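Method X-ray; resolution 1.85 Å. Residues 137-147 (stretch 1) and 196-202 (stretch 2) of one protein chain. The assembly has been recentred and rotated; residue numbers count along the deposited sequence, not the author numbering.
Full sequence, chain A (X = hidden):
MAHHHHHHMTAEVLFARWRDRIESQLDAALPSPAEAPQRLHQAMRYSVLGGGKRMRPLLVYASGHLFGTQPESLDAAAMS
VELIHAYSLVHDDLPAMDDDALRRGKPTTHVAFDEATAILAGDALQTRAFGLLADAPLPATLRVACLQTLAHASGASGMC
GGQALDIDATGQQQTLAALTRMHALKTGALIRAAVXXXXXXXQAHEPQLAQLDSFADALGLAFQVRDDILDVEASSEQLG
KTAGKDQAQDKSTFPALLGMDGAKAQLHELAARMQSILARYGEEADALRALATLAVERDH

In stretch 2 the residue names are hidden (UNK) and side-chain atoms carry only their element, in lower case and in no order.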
# COMPACT_ATOMS: atom_id res chain seq x y z
N PRO A 137 -8.48 16.61 5.01
CA PRO A 137 -9.41 17.47 5.77
C PRO A 137 -10.84 17.40 5.23
O PRO A 137 -11.43 18.38 4.80
CB PRO A 137 -8.78 18.86 5.61
CG PRO A 137 -8.14 18.82 4.25
CD PRO A 137 -7.67 17.38 4.04
N LEU A 138 -11.40 16.20 5.25
CA LEU A 138 -12.71 15.86 4.70
C LEU A 138 -13.47 15.06 5.75
O LEU A 138 -12.85 14.45 6.62
CB LEU A 138 -12.55 15.00 3.43
CG LEU A 138 -11.72 15.60 2.28
CD1 LEU A 138 -11.50 14.55 1.18
CD2 LEU A 138 -12.43 16.80 1.73
N PRO A 139 -14.81 15.00 5.66
CA PRO A 139 -15.59 14.11 6.54
C PRO A 139 -15.10 12.67 6.46
O PRO A 139 -14.68 12.19 5.41
CB PRO A 139 -17.01 14.24 5.99
CG PRO A 139 -17.05 15.60 5.35
CD PRO A 139 -15.68 15.78 4.76
N ALA A 140 -15.17 11.97 7.60
CA ALA A 140 -14.66 10.61 7.64
C ALA A 140 -15.35 9.72 6.61
O ALA A 140 -14.70 8.87 5.99
CB ALA A 140 -14.81 10.03 9.05
N THR A 141 -16.67 9.89 6.41
CA THR A 141 -17.37 9.05 5.43
C THR A 141 -16.82 9.25 4.03
O THR A 141 -16.72 8.29 3.25
CB THR A 141 -18.88 9.34 5.44
OG1 THR A 141 -19.11 10.74 5.20
CG2 THR A 141 -19.53 8.91 6.75
N LEU A 142 -16.45 10.48 3.69
CA LEU A 142 -15.86 10.73 2.38
C LEU A 142 -14.46 10.14 2.29
O LEU A 142 -14.10 9.55 1.26
CB LEU A 142 -15.85 12.24 2.09
CG LEU A 142 -15.17 12.67 0.77
CD1 LEU A 142 -15.82 11.93 -0.40
CD2 LEU A 142 -15.24 14.20 0.56
N ARG A 143 -13.63 10.29 3.33
CA ARG A 143 -12.30 9.69 3.26
C ARG A 143 -12.40 8.18 3.10
O ARG A 143 -11.65 7.59 2.33
CB ARG A 143 -11.48 10.02 4.51
CG ARG A 143 -11.01 11.48 4.59
CD ARG A 143 -10.25 11.68 5.91
NE ARG A 143 -11.11 12.25 6.95
CZ ARG A 143 -10.72 12.48 8.20
NH1 ARG A 143 -9.54 12.06 8.65
NH2 ARG A 143 -11.52 13.15 9.02
N VAL A 144 -13.33 7.55 3.84
CA VAL A 144 -13.50 6.10 3.73
C VAL A 144 -13.92 5.71 2.32
O VAL A 144 -13.41 4.74 1.76
CB VAL A 144 -14.51 5.60 4.78
CG1 VAL A 144 -15.10 4.26 4.38
CG2 VAL A 144 -13.83 5.51 6.14
N ALA A 145 -14.85 6.46 1.73
CA ALA A 145 -15.30 6.13 0.37
C ALA A 145 -14.16 6.27 -0.64
O ALA A 145 -14.05 5.47 -1.58
CB ALA A 145 -16.48 7.02 -0.03
N CYS A 146 -13.31 7.29 -0.46
CA CYS A 146 -12.17 7.43 -1.36
C CYS A 146 -11.17 6.31 -1.15
O CYS A 146 -10.59 5.81 -2.12
CB CYS A 146 -11.51 8.80 -1.14
SG CYS A 146 -12.46 10.13 -1.84
N LEU A 147 -10.91 5.95 0.11
CA LEU A 147 -9.97 4.87 0.41
C LEU A 147 -10.45 3.53 -0.11
O LEU A 147 -9.66 2.76 -0.65
CB LEU A 147 -9.72 4.77 1.91
CG LEU A 147 -8.76 5.81 2.50
CD1 LEU A 147 -9.19 6.19 3.90
CD2 LEU A 147 -7.37 5.25 2.54
N UNK A 196 -13.86 8.72 -10.21
CA UNK A 196 -14.84 8.48 -9.14
C UNK A 196 -14.51 9.31 -7.90
O UNK A 196 -15.42 9.85 -7.26
c UNK A 196 -15.87 5.19 -7.33
c UNK A 196 -17.86 4.90 -5.92
n UNK A 196 -18.67 5.03 -6.95
c UNK A 196 -14.89 6.99 -8.79
n UNK A 196 -18.37 4.70 -4.70
n UNK A 196 -16.54 4.94 -6.06
c UNK A 196 -15.79 6.70 -7.61
N UNK A 197 -13.23 9.39 -7.53
CA UNK A 197 -12.86 10.11 -6.31
C UNK A 197 -13.13 11.60 -6.45
O UNK A 197 -13.63 12.23 -5.51
c UNK A 197 -9.06 8.44 -4.07
s UNK A 197 -9.49 7.80 -5.64
c UNK A 197 -11.40 9.84 -5.95
c UNK A 197 -11.21 8.35 -5.57
N UNK A 198 -12.79 12.19 -7.60
CA UNK A 198 -13.11 13.59 -7.81
C UNK A 198 -14.59 13.85 -7.69
O UNK A 198 -15.01 14.85 -7.09
N UNK A 199 -15.41 12.95 -8.23
CA UNK A 199 -16.86 13.13 -8.17
C UNK A 199 -17.38 12.90 -6.76
O UNK A 199 -18.30 13.60 -6.32
c UNK A 199 -17.55 12.20 -9.16
N UNK A 200 -16.81 11.93 -6.04
CA UNK A 200 -17.19 11.76 -4.63
C UNK A 200 -16.89 13.02 -3.83
O UNK A 200 -17.70 13.45 -3.00
c UNK A 200 -16.45 10.57 -4.02
c UNK A 200 -16.95 9.20 -4.44
c UNK A 200 -18.36 8.99 -3.88
c UNK A 200 -15.99 8.15 -3.89
N UNK A 201 -15.72 13.64 -4.07
CA UNK A 201 -15.42 14.86 -3.33
C UNK A 201 -16.36 15.99 -3.74
O UNK A 201 -16.62 16.90 -2.94
s UNK A 201 -12.76 14.14 -2.79
c UNK A 201 -13.96 15.26 -3.53
N UNK A 202 -16.88 15.94 -4.96
CA UNK A 202 -17.92 16.82 -5.44
C UNK A 202 -19.32 16.48 -4.96
O UNK A 202 -20.28 17.16 -5.33
O HOH W 1 -16.48 4.17 -2.66

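Position 196 opens the second stretch. Its side chain has seven atoms: three carbons in a row, a nitrogen, and a carbon carrying two more nitrogens. It makes no direct contact with stretch 1. The terminal group is a guanidinium, so the residue is Arg 196. A water bridges the gap, accepting from Arg 196 NH2 at 2.8 Å and donating to Ala 145 O at 3.0 Å.

Position 197 carries two carbons, a sulfur and a final carbon, without a branch. The terminal methyl lies 3.8 Å from Cys 146 CB and 3.6 Å from Cys 146 O. A thioether in an unbranched chain identifies Met 197; its CA-to-CB bond points sideways, and it is the end of the chain that approaches stretch 1.

Position 198 has no side-chain atoms at all. A CB here would point away from stretch 1, and the residue takes no part in the contact. It is Gly 198.

Position 199 has a single side-chain carbon. This CB stays 8.9 Å from Leu 142 CD1, out of reach. A lone methyl makes it Ala 199.

Position 200 has four carbons, forked at the second, and its CA-to-CB bond points toward stretch 1. Its CB is 3.9 Å from Leu 142 CD1, and one branch end approaches Ala 145 CB. A fork one carbon beyond CB distinguishes leucine from isoleucine, so this is Leu 200; the approaching methyl is CD1, 4.1 Å from Ala 145 CB.

Position 201 has one carbon followed by a sulfur, and that sulfur lies 4.1 Å from Cys 146 SG, far too long for a disulfide, and 4.2 Å from both Leu 138 CD1 and Leu 142 CD2; it is Cys 201.

Position 202 again lacks side-chain atoms. It lies just past the helical segment, without contact to stretch 1, and is Gly 202.

The two helices run nearly antiparallel, at 169°, with axes approaching to 9.9 Å. Accordingly the register reverses: Leu 142 CA lies 7.1 Å from Cys 201 CA, while Cys 146 CA lies 5.7 Å from Met 197 CA. No direct hydrogen bond crosses between the stretches. The contact rests on apolar packing, with Leu 142 reaching both Leu 200 and Cys 201, and Cys 146 lying against Met 197 and Cys 201. Leu 138, ahead of its helix, extends the packing to Cys 201, and the water between Ala 145 and Arg 196 adds a polar link.

Stretch 2 196-202: RMGALCG
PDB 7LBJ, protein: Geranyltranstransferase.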